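Local coordinates for protein STU0660 (Streptococcus thermophilus, PDB 3ZTH) that takes part in CRISPR-mediated bacterial immunity as a large Csn2 protein that binds magnesium and probably DNA, at residues 35-39 with 77-81; 40-45 with 69-75. The contacts are given in a common frame with arbitrary orientation. Residues are numbered along the deposited sequence.

Interaction 1 of 2, residues 35-39 with 77-81; sequences WQILS and YIDIS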
loop_
_atom_site.group_PDB
_atom_site.type_symbol
_atom_site.label_atom_id
_atom_site.label_comp_id
_atom_site.label_asym_id
_atom_site.label_seq_id
_atom_site.Cartn_x
_atom_site.Cartn_y
_atom_site.Cartn_z
ATOM N N TRP A 35 31.090 11.350 9.151
ATOM C CA TRP A 35 30.041 11.856 8.260
ATOM C C TRP A 35 28.733 11.073 8.443
ATOM O O TRP A 35 27.650 11.655 8.483
ATOM C CB TRP A 35 30.461 11.754 6.783
ATOM C CG TRP A 35 29.312 12.053 5.867
ATOM C CD1 TRP A 35 28.767 13.279 5.618
ATOM C CD2 TRP A 35 28.460 11.100 5.213
ATOM N NE1 TRP A 35 27.626 13.152 4.866
ATOM C CE2 TRP A 35 27.411 11.829 4.601
ATOM C CE3 TRP A 35 28.475 9.703 5.091
ATOM C CZ2 TRP A 35 26.384 11.209 3.876
ATOM C CZ3 TRP A 35 27.452 9.081 4.369
ATOM C CH2 TRP A 35 26.419 9.837 3.771
ATOM N N GLN A 36 28.838 9.753 8.544
ATOM C CA GLN A 36 27.658 8.902 8.693
ATOM C C GLN A 36 26.870 9.225 9.959
ATOM O O GLN A 36 25.645 9.263 9.946
ATOM C CB GLN A 36 28.080 7.426 8.698
ATOM C CG GLN A 36 26.929 6.418 8.671
ATOM C CD GLN A 36 26.117 6.478 7.383
ATOM O OE1 GLN A 36 25.114 7.197 7.301
ATOM N NE2 GLN A 36 26.557 5.732 6.363
ATOM N N ILE A 37 27.583 9.443 11.054
ATOM C CA ILE A 37 26.943 9.769 12.319
ATOM C C ILE A 37 26.298 11.148 12.226
ATOM O O ILE A 37 25.143 11.333 12.607
ATOM C CB ILE A 37 27.964 9.806 13.470
ATOM C CG1 ILE A 37 28.531 8.411 13.729
ATOM C CG2 ILE A 37 27.301 10.355 14.710
ATOM C CD1 ILE A 37 27.515 7.438 14.343
ATOM N N LEU A 38 27.059 12.119 11.732
ATOM C CA LEU A 38 26.560 13.479 11.593
ATOM C C LEU A 38 25.239 13.546 10.829
ATOM O O LEU A 38 24.264 14.146 11.287
ATOM C CB LEU A 38 27.603 14.341 10.886
ATOM C CG LEU A 38 28.713 14.897 11.769
ATOM C CD1 LEU A 38 29.807 15.494 10.914
ATOM C CD2 LEU A 38 28.128 15.943 12.689
ATOM N N SER A 39 25.205 12.916 9.666
ATOM C CA SER A 39 24.001 12.944 8.858
ATOM C C SER A 39 22.843 12.202 9.518
ATOM O O SER A 39 21.695 12.622 9.408
ATOM C CB SER A 39 24.288 12.361 7.472
ATOM O OG SER A 39 24.608 10.992 7.557
ATOM N N TYR A 77 19.241 20.658 9.074
ATOM C CA TYR A 77 20.314 19.940 8.396
ATOM C C TYR A 77 20.116 19.624 6.914
ATOM O O TYR A 77 19.088 19.082 6.518
ATOM C CB TYR A 77 20.556 18.632 9.145
ATOM C CG TYR A 77 21.739 17.835 8.666
ATOM C CD1 TYR A 77 23.031 18.174 9.059
ATOM C CD2 TYR A 77 21.569 16.735 7.824
ATOM C CE1 TYR A 77 24.129 17.437 8.631
ATOM C CE2 TYR A 77 22.661 15.991 7.385
ATOM C CZ TYR A 77 23.939 16.349 7.793
ATOM O OH TYR A 77 25.030 15.625 7.363
ATOM N N ILE A 78 21.106 19.956 6.096
ATOM C CA ILE A 78 21.028 19.637 4.678
ATOM C C ILE A 78 22.294 18.918 4.252
ATOM O O ILE A 78 23.385 19.490 4.289
ATOM C CB ILE A 78 20.900 20.863 3.787
ATOM C CG1 ILE A 78 19.560 21.553 4.021
ATOM C CG2 ILE A 78 21.048 20.433 2.332
ATOM C CD1 ILE A 78 19.301 22.732 3.074
ATOM N N ASP A 79 22.145 17.669 3.834
ATOM C CA ASP A 79 23.289 16.884 3.409
ATOM C C ASP A 79 23.450 16.867 1.902
ATOM O O ASP A 79 22.543 16.480 1.179
ATOM C CB ASP A 79 23.167 15.446 3.904
ATOM C CG ASP A 79 24.485 14.699 3.819
ATOM O OD1 ASP A 79 24.771 14.129 2.746
ATOM O OD2 ASP A 79 25.240 14.701 4.815
ATOM N N ILE A 80 24.611 17.298 1.432
ATOM C CA ILE A 80 24.899 17.294 0.012
ATOM C C ILE A 80 26.153 16.466 -0.251
ATOM O O ILE A 80 27.275 16.949 -0.126
ATOM C CB ILE A 80 25.074 18.723 -0.525
ATOM C CG1 ILE A 80 23.715 19.430 -0.519
ATOM C CG2 ILE A 80 25.626 18.695 -1.935
ATOM C CD1 ILE A 80 23.758 20.838 -1.077
ATOM N N SER A 81 25.944 15.200 -0.597
ATOM C CA SER A 81 27.042 14.288 -0.880
ATOM C C SER A 81 27.059 13.891 -2.342
ATOM O O SER A 81 27.851 13.048 -2.749
ATOM C CB SER A 81 26.946 13.044 0.006
ATOM O OG SER A 81 27.250 13.377 1.355
#

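Interaction 2 of 2, residues 40-45 with 69-75; sequences WYFGGK and IVKRSSY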
loop_
_atom_site.group_PDB
_atom_site.type_symbol
_atom_site.label_atom_id
_atom_site.label_comp_id
_atom_site.label_asym_id
_atom_site.label_seq_id
_atom_site.Cartn_x
_atom_site.Cartn_y
_atom_site.Cartn_z
ATOM N N TRP A 40 23.136 11.098 10.199
ATOM C CA TRP A 40 22.082 10.335 10.858
ATOM C C TRP A 40 21.542 11.108 12.045
ATOM O O TRP A 40 20.337 11.231 12.223
ATOM C CB TRP A 40 22.618 8.984 11.327
ATOM C CG TRP A 40 22.566 7.910 10.277
ATOM C CD1 TRP A 40 22.337 8.075 8.935
ATOM C CD2 TRP A 40 22.746 6.501 10.482
ATOM N NE1 TRP A 40 22.363 6.856 8.296
ATOM C CE2 TRP A 40 22.611 5.873 9.220
ATOM C CE3 TRP A 40 23.008 5.708 11.609
ATOM C CZ2 TRP A 40 22.728 4.485 9.056
ATOM C CZ3 TRP A 40 23.123 4.327 11.447
ATOM C CH2 TRP A 40 22.981 3.732 10.176
ATOM N N TYR A 41 22.455 11.634 12.850
ATOM C CA TYR A 41 22.101 12.393 14.034
ATOM C C TYR A 41 21.242 13.607 13.706
ATOM O O TYR A 41 20.148 13.775 14.252
ATOM C CB TYR A 41 23.371 12.865 14.733
ATOM C CG TYR A 41 23.177 13.278 16.174
ATOM C CD1 TYR A 41 22.958 12.321 17.169
ATOM C CD2 TYR A 41 23.270 14.619 16.554
ATOM C CE1 TYR A 41 22.844 12.681 18.502
ATOM C CE2 TYR A 41 23.160 14.995 17.890
ATOM C CZ TYR A 41 22.950 14.017 18.860
ATOM O OH TYR A 41 22.881 14.369 20.191
ATOM N N PHE A 42 21.744 14.459 12.820
ATOM C CA PHE A 42 21.031 15.676 12.454
ATOM C C PHE A 42 20.052 15.511 11.303
ATOM O O PHE A 42 19.221 16.382 11.071
ATOM C CB PHE A 42 22.031 16.784 12.107
ATOM C CG PHE A 42 22.885 17.220 13.272
ATOM C CD1 PHE A 42 22.301 17.710 14.438
ATOM C CD2 PHE A 42 24.274 17.147 13.200
ATOM C CE1 PHE A 42 23.084 18.119 15.512
ATOM C CE2 PHE A 42 25.066 17.554 14.268
ATOM C CZ PHE A 42 24.468 18.043 15.428
ATOM N N GLY A 43 20.144 14.389 10.595
ATOM C CA GLY A 43 19.270 14.142 9.462
ATOM C C GLY A 43 17.927 13.505 9.766
ATOM O O GLY A 43 17.116 13.328 8.856
ATOM N N GLY A 44 17.683 13.143 11.022
ATOM C CA GLY A 44 16.404 12.549 11.368
ATOM C C GLY A 44 16.300 11.048 11.157
ATOM O O GLY A 44 15.205 10.497 11.008
ATOM N N LYS A 45 17.441 10.377 11.146
ATOM C CA LYS A 45 17.460 8.937 10.965
ATOM C C LYS A 45 16.659 8.201 12.044
ATOM O O LYS A 45 16.797 8.476 13.233
ATOM C CB LYS A 45 18.908 8.445 10.988
ATOM C CG LYS A 45 19.076 6.945 10.963
ATOM C CD LYS A 45 18.767 6.376 9.597
ATOM C CE LYS A 45 19.142 4.898 9.532
ATOM N NZ LYS A 45 19.012 4.347 8.152
ATOM N N ILE A 69 24.490 17.302 25.782
ATOM C CA ILE A 69 23.977 16.741 24.548
ATOM C C ILE A 69 23.508 17.807 23.571
ATOM O O ILE A 69 22.764 18.719 23.933
ATOM C CB ILE A 69 22.822 15.762 24.822
ATOM C CG1 ILE A 69 23.372 14.508 25.501
ATOM C CG2 ILE A 69 22.133 15.392 23.526
ATOM C CD1 ILE A 69 22.319 13.458 25.816
ATOM N N VAL A 70 23.967 17.688 22.331
ATOM C CA VAL A 70 23.579 18.618 21.282
ATOM C C VAL A 70 22.318 18.036 20.665
ATOM O O VAL A 70 22.361 16.974 20.067
ATOM C CB VAL A 70 24.669 18.717 20.202
ATOM C CG1 VAL A 70 24.262 19.732 19.142
ATOM C CG2 VAL A 70 25.990 19.104 20.841
ATOM N N LYS A 71 21.194 18.720 20.825
ATOM C CA LYS A 71 19.925 18.227 20.292
ATOM C C LYS A 71 19.967 17.930 18.799
ATOM O O LYS A 71 20.551 18.680 18.018
ATOM C CB LYS A 71 18.802 19.227 20.571
ATOM C CG LYS A 71 18.538 19.467 22.038
ATOM C CD LYS A 71 17.336 20.375 22.214
ATOM C CE LYS A 71 17.087 20.689 23.680
ATOM N NZ LYS A 71 15.874 21.543 23.849
ATOM N N ARG A 72 19.332 16.827 18.414
ATOM C CA ARG A 72 19.281 16.414 17.019
ATOM C C ARG A 72 18.456 17.406 16.207
ATOM O O ARG A 72 18.620 17.530 14.992
ATOM C CB ARG A 72 18.671 15.012 16.910
ATOM C CG ARG A 72 19.470 13.931 17.630
ATOM C CD ARG A 72 18.872 12.550 17.416
ATOM N NE ARG A 72 18.834 12.189 16.001
ATOM C CZ ARG A 72 18.272 11.084 15.521
ATOM N NH1 ARG A 72 17.697 10.221 16.342
ATOM N NH2 ARG A 72 18.278 10.844 14.215
ATOM N N SER A 73 17.577 18.119 16.897
ATOM C CA SER A 73 16.704 19.105 16.271
ATOM C C SER A 73 17.379 20.473 16.223
ATOM O O SER A 73 16.849 21.418 15.644
ATOM C CB SER A 73 15.408 19.216 17.076
ATOM O OG SER A 73 15.679 19.678 18.393
ATOM N N SER A 74 18.551 20.568 16.832
ATOM C CA SER A 74 19.291 21.818 16.894
ATOM C C SER A 74 19.523 22.557 15.567
ATOM O O SER A 74 19.660 23.779 15.562
ATOM C CB SER A 74 20.635 21.575 17.586
ATOM O OG SER A 74 21.327 22.792 17.788
ATOM N N TYR A 75 19.562 21.837 14.448
ATOM C CA TYR A 75 19.803 22.482 13.154
ATOM C C TYR A 75 18.848 22.040 12.063
ATOM O O TYR A 75 18.254 20.971 12.143
ATOM C CB TYR A 75 21.204 22.149 12.614
ATOM C CG TYR A 75 22.384 22.509 13.478
ATOM C CD1 TYR A 75 22.930 23.792 13.452
ATOM C CD2 TYR A 75 22.988 21.553 14.287
ATOM C CE1 TYR A 75 24.051 24.107 14.207
ATOM C CE2 TYR A 75 24.111 21.861 15.046
ATOM C CZ TYR A 75 24.637 23.138 15.002
ATOM O OH TYR A 75 25.744 23.441 15.768
HETATM O O HOH W 1 17.497 14.670 13.515
#

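Interaction 1 of 2, residues 35-39 with 77-81
Strand 77-80 crosses helix 35-39 obliquely, at -143° and 10.4 Å between axes, so side chains rather than backbones bridge the gap. Tyr77 points toward the helix; its OH lies 3.2 Å from Ser39 CA, and Leu38 O sits over one face of its ring. The same hydroxyl donates to Asp79 OD2 (2.7 Å from Tyr77 OH). Asp79, two residues on and on the same side of the strand, is the hub: its OD2 also accepts the indole proton of Trp35, with NE1 to OD2 2.8 Å, while its OD1 takes a bond from Ser81 OG at 2.9 Å. Ser81 OG also lies 3.4 Å from Trp35 CZ2, in van der Waals contact with the indole. Strand 76-80 is an edge strand, within this chain, of the mixed central sheet of this P-loop NTPase-clan fold, pairing parallel with strand 199-204; helix 28-43 packs on one side of it, and Trp35 reaches across to Val202 and Lys204 on strand 199-204, making a cation-pi contact with Lys204.

Interaction 2 of 2, residues 40-45 with 69-75
Arg72 extends its side chain along the end of helix 28-43, with chi1 m, chi2 t and a p turn at chi3 that brings the guanidinium to carbonyls at and just beyond the C-terminal end of the helix. Arg72 NE donates to Tyr41 O at 2.7 Å; Arg72 NH2 donates to Lys45 O at 3.0 Å and, weakly, to Trp40 O at 2.9 Å. On the way, Arg72 CG rests 3.6 Å from the centroid of the Tyr41 ring, a CH-pi contact over its face. The t rotamer of Tyr41 carries its OH to Val70 O, a 2.7 Å hydrogen bond. This is a C-terminal helix end held by an arginine from a type I turn, Lys71 to Ser74, in the loop leading to strand 76-80; the chain leaves the helix at Gly44, whose positive phi would jam a CB against the preceding carbonyl. Phe42 points its CA-to-CB bond away, but chi1 m brings its ring back to the 69-75 segment: Phe42 CZ is 4.1 Å from Val70 CG1, and Lys71 O lies 3.6 Å from Phe42 CE1 near the ring plane. Tyr75, also m, drives its edge at the Phe42 face, T-shaped at 87° with centroids 5.2 Å apart. Both rings also touch Leu200 of strand 199-204.

Both interactions draw on helix 28-43, interaction 1 on its middle and interaction 2 on its C-terminal end, with centres about 10 Å apart. The chain leaves the helix, returns through 69-75 and runs directly into strand 76-80, so interaction 2 lies within the chain span bracketed by interaction 1. They meet at Tyr77, whose CB is 3.2 Å from Phe42 O and whose CD2 is 3.8 Å from Gly43 CA. Neighbouring helix residues also face the second subunit: Trp174 of that subunit packs on Gln36 and Ile37 and meets the Trp40 ring. Neither contact lies at the magnesium site formed by Gln26 and Asp240.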